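Side-chain contacts in mitochondrial edited mRNA stability factor 1 (Trypanosoma brucei, PDB 6NL1), which probably processes the 5' ends of mitochondrial mRNAs as a nudix-family enzyme, and is named for its part in stabilising edited mRNA: residues Pro117-Glu120 and Trp121-Glu124; Lys251-Ala254 and Ile255-Leu258; Arg315-Ala319 and Arg320-Gln324. One frame throughout, in Å; residues are numbered along the deposited sequence.

Interaction 1: residues Pro117-Glu120 and Trp121-Glu124. With SO4 (sulfate ion), chain C.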
# COMPACT_ATOMS: atom_id res chain seq x y z
N PRO A 117 1.25 -5.53 -2.73
CA PRO A 117 1.08 -5.01 -4.09
C PRO A 117 2.39 -4.49 -4.67
O PRO A 117 2.67 -4.73 -5.85
CB PRO A 117 0.09 -3.85 -3.90
CG PRO A 117 -0.66 -4.19 -2.65
CD PRO A 117 0.34 -4.89 -1.76
N MET A 118 3.18 -3.79 -3.87
CA MET A 118 4.49 -3.28 -4.32
C MET A 118 5.63 -3.99 -3.60
O MET A 118 6.69 -3.40 -3.36
CB MET A 118 4.62 -1.76 -4.07
CG MET A 118 3.73 -0.85 -4.94
SD MET A 118 3.99 -1.15 -6.69
CE MET A 118 5.71 -0.73 -6.94
N ARG A 119 5.40 -5.25 -3.21
CA ARG A 119 6.45 -6.05 -2.57
C ARG A 119 6.92 -5.45 -1.26
O ARG A 119 8.07 -5.62 -0.85
CB ARG A 119 7.63 -6.26 -3.54
CG ARG A 119 7.24 -7.11 -4.76
CD ARG A 119 8.43 -7.41 -5.68
NE ARG A 119 9.50 -8.17 -5.03
CZ ARG A 119 9.54 -9.50 -4.93
NH1 ARG A 119 8.56 -10.25 -5.43
NH2 ARG A 119 10.57 -10.08 -4.33
N GLU A 120 6.01 -4.74 -0.61
CA GLU A 120 6.25 -4.19 0.72
C GLU A 120 6.79 -5.25 1.69
O GLU A 120 7.74 -5.00 2.41
CB GLU A 120 4.96 -3.58 1.29
CG GLU A 120 4.53 -2.30 0.60
CD GLU A 120 3.61 -2.53 -0.60
OE1 GLU A 120 3.49 -3.68 -1.11
OE2 GLU A 120 3.00 -1.54 -1.04
N TRP A 121 6.16 -6.42 1.71
CA TRP A 121 6.54 -7.46 2.66
C TRP A 121 7.58 -8.44 2.10
O TRP A 121 8.45 -8.91 2.83
CB TRP A 121 5.31 -8.16 3.26
CG TRP A 121 4.51 -7.15 4.01
CD1 TRP A 121 4.86 -6.54 5.17
CD2 TRP A 121 3.27 -6.56 3.61
NE1 TRP A 121 3.91 -5.62 5.53
CE2 TRP A 121 2.92 -5.61 4.59
CE3 TRP A 121 2.41 -6.76 2.52
CZ2 TRP A 121 1.75 -4.85 4.52
CZ3 TRP A 121 1.24 -6.01 2.45
CH2 TRP A 121 0.93 -5.06 3.44
N ALA A 122 7.51 -8.71 0.80
CA ALA A 122 8.55 -9.49 0.14
C ALA A 122 9.93 -8.86 0.35
O ALA A 122 10.90 -9.55 0.68
CB ALA A 122 8.23 -9.64 -1.36
N ALA A 123 10.02 -7.54 0.15
CA ALA A 123 11.27 -6.82 0.34
C ALA A 123 11.74 -6.85 1.79
O ALA A 123 12.94 -6.94 2.05
CB ALA A 123 11.15 -5.37 -0.15
N GLU A 124 10.81 -6.79 2.74
CA GLU A 124 11.22 -6.89 4.14
C GLU A 124 11.78 -8.28 4.46
O GLU A 124 12.77 -8.41 5.18
CB GLU A 124 10.08 -6.55 5.11
CG GLU A 124 10.60 -6.53 6.55
CD GLU A 124 9.58 -6.15 7.60
OE1 GLU A 124 8.40 -5.91 7.28
OE2 GLU A 124 9.98 -6.11 8.78
S SO4 C . 12.86 -7.12 -3.59
O1 SO4 C . 13.76 -7.32 -4.73
O2 SO4 C . 13.55 -6.34 -2.57
O3 SO4 C . 11.66 -6.39 -4.03
O4 SO4 C . 12.46 -8.42 -3.05
O HOH W 1 7.64 -3.97 5.08

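Interaction 2: residues Lys251-Ala254 and Ile255-Leu258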
# COMPACT_ATOMS: atom_id res chain seq x y z
N LYS A 251 -1.75 1.20 14.71
CA LYS A 251 -1.65 2.62 15.05
C LYS A 251 -0.19 3.08 15.00
O LYS A 251 0.12 4.15 14.49
CB LYS A 251 -2.26 2.90 16.42
CG LYS A 251 -2.39 4.38 16.72
CD LYS A 251 -2.81 4.63 18.16
CE LYS A 251 -4.30 4.48 18.34
NZ LYS A 251 -4.71 5.00 19.68
N GLU A 252 0.69 2.26 15.55
CA GLU A 252 2.13 2.52 15.51
C GLU A 252 2.58 2.77 14.07
O GLU A 252 3.33 3.70 13.79
CB GLU A 252 2.87 1.31 16.11
CG GLU A 252 4.37 1.42 16.20
CD GLU A 252 5.01 0.13 16.72
OE1 GLU A 252 4.28 -0.86 17.00
OE2 GLU A 252 6.26 0.10 16.84
N ALA A 253 2.10 1.94 13.14
CA ALA A 253 2.45 2.10 11.73
C ALA A 253 1.85 3.38 11.15
O ALA A 253 2.52 4.10 10.40
CB ALA A 253 2.00 0.88 10.93
N ALA A 254 0.60 3.68 11.51
CA ALA A 254 -0.03 4.92 11.04
C ALA A 254 0.77 6.14 11.49
O ALA A 254 1.03 7.05 10.72
CB ALA A 254 -1.48 5.02 11.53
N ILE A 255 1.16 6.14 12.76
CA ILE A 255 1.88 7.27 13.33
C ILE A 255 3.27 7.42 12.71
O ILE A 255 3.68 8.53 12.36
CB ILE A 255 1.96 7.17 14.87
CG1 ILE A 255 0.55 7.30 15.48
CG2 ILE A 255 2.90 8.23 15.44
CD1 ILE A 255 0.49 7.02 16.97
N ARG A 256 3.98 6.31 12.56
CA ARG A 256 5.32 6.32 11.98
C ARG A 256 5.29 6.81 10.54
O ARG A 256 6.09 7.65 10.14
CB ARG A 256 5.94 4.92 12.04
CG ARG A 256 7.28 4.79 11.28
CD ARG A 256 7.83 3.35 11.30
NE ARG A 256 6.88 2.39 10.73
CZ ARG A 256 6.74 2.15 9.43
NH1 ARG A 256 7.49 2.78 8.53
NH2 ARG A 256 5.84 1.27 9.01
N THR A 257 4.36 6.28 9.75
CA THR A 257 4.34 6.59 8.33
C THR A 257 3.72 7.94 8.02
O THR A 257 3.99 8.52 6.98
CB THR A 257 3.69 5.46 7.48
OG1 THR A 257 2.34 5.26 7.90
CG2 THR A 257 4.48 4.15 7.66
N LEU A 258 2.89 8.46 8.93
CA LEU A 258 2.47 9.86 8.84
C LEU A 258 3.72 10.74 8.89
O LEU A 258 3.88 11.65 8.07
CB LEU A 258 1.55 10.25 9.99
CG LEU A 258 1.37 11.76 10.18
CD1 LEU A 258 0.64 12.39 8.97
CD2 LEU A 258 0.60 12.07 11.45

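Interaction 3: residues Arg315-Ala319 and Arg320-Gln324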
# COMPACT_ATOMS: atom_id res chain seq x y z
N ARG A 315 6.37 17.49 -6.04
CA ARG A 315 6.91 18.64 -5.32
C ARG A 315 7.50 19.60 -6.34
O ARG A 315 7.89 19.17 -7.42
CB ARG A 315 8.00 18.19 -4.33
CG ARG A 315 7.46 17.40 -3.13
CD ARG A 315 8.57 16.90 -2.20
NE ARG A 315 9.41 17.99 -1.69
CZ ARG A 315 10.56 18.37 -2.25
NH1 ARG A 315 11.02 17.75 -3.32
NH2 ARG A 315 11.25 19.38 -1.72
N ASN A 316 7.56 20.88 -6.00
CA ASN A 316 8.19 21.88 -6.87
C ASN A 316 7.74 21.82 -8.33
O ASN A 316 8.56 21.91 -9.24
CB ASN A 316 9.72 21.72 -6.81
CG ASN A 316 10.28 22.03 -5.44
OD1 ASN A 316 9.94 23.05 -4.85
ND2 ASN A 316 11.12 21.14 -4.93
N TRP A 317 6.44 21.66 -8.56
CA TRP A 317 5.88 21.74 -9.90
C TRP A 317 5.81 23.21 -10.32
O TRP A 317 6.04 24.10 -9.50
CB TRP A 317 4.47 21.14 -9.92
CG TRP A 317 3.60 21.74 -8.84
CD1 TRP A 317 2.89 22.90 -8.91
CD2 TRP A 317 3.38 21.21 -7.52
NE1 TRP A 317 2.23 23.12 -7.71
CE2 TRP A 317 2.52 22.10 -6.85
CE3 TRP A 317 3.84 20.07 -6.84
CZ2 TRP A 317 2.10 21.90 -5.53
CZ3 TRP A 317 3.42 19.87 -5.53
CH2 TRP A 317 2.56 20.78 -4.89
N ASP A 318 5.48 23.48 -11.58
CA ASP A 318 5.23 24.85 -12.05
C ASP A 318 3.75 25.17 -11.91
O ASP A 318 2.93 24.71 -12.70
CB ASP A 318 5.67 24.98 -13.51
CG ASP A 318 5.54 26.40 -14.04
OD1 ASP A 318 4.73 27.20 -13.51
OD2 ASP A 318 6.27 26.72 -15.01
N ALA A 319 3.40 25.96 -10.89
CA ALA A 319 1.99 26.23 -10.59
C ALA A 319 1.25 26.85 -11.77
O ALA A 319 0.12 26.47 -12.07
CB ALA A 319 1.87 27.11 -9.35
N ARG A 320 1.89 27.81 -12.43
CA ARG A 320 1.33 28.46 -13.61
C ARG A 320 0.94 27.42 -14.66
O ARG A 320 -0.20 27.39 -15.15
CB ARG A 320 2.35 29.44 -14.21
CG ARG A 320 3.03 30.37 -13.20
CD ARG A 320 4.23 31.11 -13.83
NE ARG A 320 5.44 30.28 -13.91
CZ ARG A 320 6.58 30.67 -14.49
NH1 ARG A 320 6.68 31.87 -15.04
NH2 ARG A 320 7.62 29.84 -14.51
N LEU A 321 1.89 26.55 -14.98
CA LEU A 321 1.69 25.50 -15.96
C LEU A 321 0.62 24.50 -15.51
O LEU A 321 -0.32 24.19 -16.25
CB LEU A 321 3.01 24.78 -16.20
CG LEU A 321 3.23 23.96 -17.49
CD1 LEU A 321 2.59 22.59 -17.38
CD2 LEU A 321 2.70 24.73 -18.70
N LEU A 322 0.75 24.00 -14.29
CA LEU A 322 -0.11 22.93 -13.80
C LEU A 322 -1.58 23.37 -13.74
O LEU A 322 -2.48 22.54 -13.90
CB LEU A 322 0.36 22.44 -12.42
CG LEU A 322 -0.32 21.20 -11.82
CD1 LEU A 322 -0.06 20.01 -12.72
CD2 LEU A 322 0.18 20.92 -10.40
N ARG A 323 -1.84 24.66 -13.53
CA ARG A 323 -3.23 25.10 -13.48
C ARG A 323 -3.88 25.16 -14.87
O ARG A 323 -5.08 25.41 -14.99
CB ARG A 323 -3.43 26.39 -12.68
CG ARG A 323 -2.64 27.59 -13.14
CD ARG A 323 -3.00 28.80 -12.28
NE ARG A 323 -2.25 30.00 -12.63
CZ ARG A 323 -1.15 30.41 -12.01
NH1 ARG A 323 -0.67 29.71 -10.98
NH2 ARG A 323 -0.53 31.51 -12.40
N GLN A 324 -3.10 24.87 -15.90
CA GLN A 324 -3.61 24.76 -17.26
C GLN A 324 -3.85 23.30 -17.66
O GLN A 324 -4.27 23.02 -18.78
CB GLN A 324 -2.63 25.41 -18.25
CG GLN A 324 -2.35 26.89 -17.98
CD GLN A 324 -3.62 27.73 -17.96
OE1 GLN A 324 -4.41 27.70 -18.91
NE2 GLN A 324 -3.82 28.48 -16.88

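Interaction 1: residues Pro117-Glu120 and Trp121-Glu124
Arg119 and Ala122 meet where the loop before helix 120-129 runs into the helix. The arginine side chain leaves its backbone with CB 4.1 Å from Ala122 CB. Its chain then bends at CD (chi3 61°), and this brings the guanidinium back over the alanine methyl. Ala122 CB sits beneath the centre of one guanidinium face, 3.8 Å from Arg119 CZ. The N-H groups are used at the edge, close to the plane. Arg119 NE donates to sulfate O3 at 3.0 Å and Arg119 NH2 to sulfate O4 at 2.8 Å. Both bonds are nearly straight, at 171°. The ion thus lies against the NE-NH2 edge, and Ala123 CB also approaches it. Lys126 binds the same sulfate, and Arg119 NH1 donates to the carbonyl of Ile133.

The backbone of Arg119 joins the helix as well: its carbonyl O accepts from Ala123 N at 2.9 Å. Glu120 turns its carboxylate back along the loop, where OE1 takes the N-H of Met118 at 2.8 Å, from the syn side and 31° out of the carboxylate plane. Its OE2 is hydrogen-bonded to Tyr200 OH. Glu120 CB lies over the six-membered ring of Trp121, a CH-pi contact 4.3 Å from the centroid. The indole NE1 donates to the carbonyl of Thr244, which, with the edge-to-face contact to Trp243, helps fix the rotation of the ring. A water bridges Glu120 O and Glu124 OE1, donating to both; Glu124 OE1 also accepts from Leu246 N.

Trp121 also lies beside Val288, a residue that contacts GDP in another structure of this protein. The sulfate probably comes from the crystallisation liquor. Its paired bonds to Arg119 and its bond to Lys126 imply a local site suited to an anion.

Interaction 2: residues Lys251-Ala254 and Ile255-Leu258
Helix 250-262, which by its sequence corresponds to the helix of the nudix motif in a degenerate form, contains this contact across two successive turns. Its i to i+4 backbone bonds tie Lys251-Ala254 to Ile255-Leu258. Ile255 N donates to Lys251 O at 2.8 Å, and Leu258 N to Ala254 O at 2.9 Å.

Thr257 adds a second grip on one carbonyl. Ala253 O accepts from Thr257 N at 2.9 Å and from Thr257 OG1 at 2.8 Å, and the two donors reach it from opposite faces of its plane. The hydroxyl can do this because chi1 of 60° places OG1 between the backbone N and the carbonyl carbon. OG1 is also hydrogen-bonded to Lys242 N, so the buried hydroxyl links the helix to the preceding loop. Thr257 CG2 lies against one face of the Arg256 guanidinium, 3.1 Å above its plane and offset toward the rim. Arg256 is held by two acids: NE forms a salt bridge with Glu248 of the preceding loop, the pair familiar from the nudix motif, and NH1 with Glu260, one turn on.

Lys251 and Ile255 run side by side and point the same way. Their aliphatic parts touch, with Lys251 CG 3.9 Å from Ile255 CD1. The lysine then bends at chi3 and sends NZ to the carbonyls of Val271 and Ala268.

Ala254, Thr257 and Leu258 face strand 200-207, where they touch Leu203, Val201 and Ile205. Lys251 and Ala254 also meet Phe293 of strand 290-296. The helix therefore packs against two parallel neighbours of the mixed sheet.

Interaction 3: residues Arg315-Ala319 and Arg320-Gln324
The Trp317 indole carries Leu322 CD2 over one face, 3.6 Å above the plane and offset toward the rim. The methyl makes a CH-pi contact with the five-membered ring, 3.9 Å from its centroid. At the indole edge, in plane, lies Ala319 CA. The Arg323 guanidinium has Arg320 CA over the centre of one face, although the Arg323 side chain is poorly ordered.

The carboxylate of Asp318 and the guanidinium of Arg320 are turned 27° apart. Arg320 NE donates to Asp318 OD1 at 3.2 Å in a salt bridge, meeting the oxygen on its syn side. The bond is tilted from both planes, and Arg320 too is poorly ordered.

Asp318 stands at the N-cap of helix 319-322, the short helix that follows the long loop after strand 290-296. Its CG is anti to the backbone N (chi1 -176°), which swings OD1 toward the first turn. There OD1 accepts a weak capping bond from Leu321 N at 3.3 Å. Asp318 O accepts from Leu322 N at 2.8 Å, and Ala319 O from Arg323 N at 3.0 Å. The carboxylate carbon CG of Asp318 also rests 3.7 Å from Leu321 CB.

Leu322 also packs on helix 328-336, touching Asp330, Trp333 and Ala334, and the Trp317 ring meets that of Trp333.

The three contacts follow one another along the chain, each within a single local stretch. Interaction 1 lies at the start of helix 120-129, interaction 2 on helix 250-262, and interaction 3 at the short helix 319-322. Interactions 1 and 2 are the nearest pair, with centres about 18 Å apart. The side chains of Glu120 and Thr257 come about 8 Å and 7 Å from that of Arg202, a GDP-contacting residue on strand 200-207. The centre of interaction 3 is about 30 Å from that of interaction 2, and both belong to the nudix domain. The first two thus lie near part of the GDP site, as seen in another structure of this protein. The third lies away from the GDP-contacting residues that are modelled.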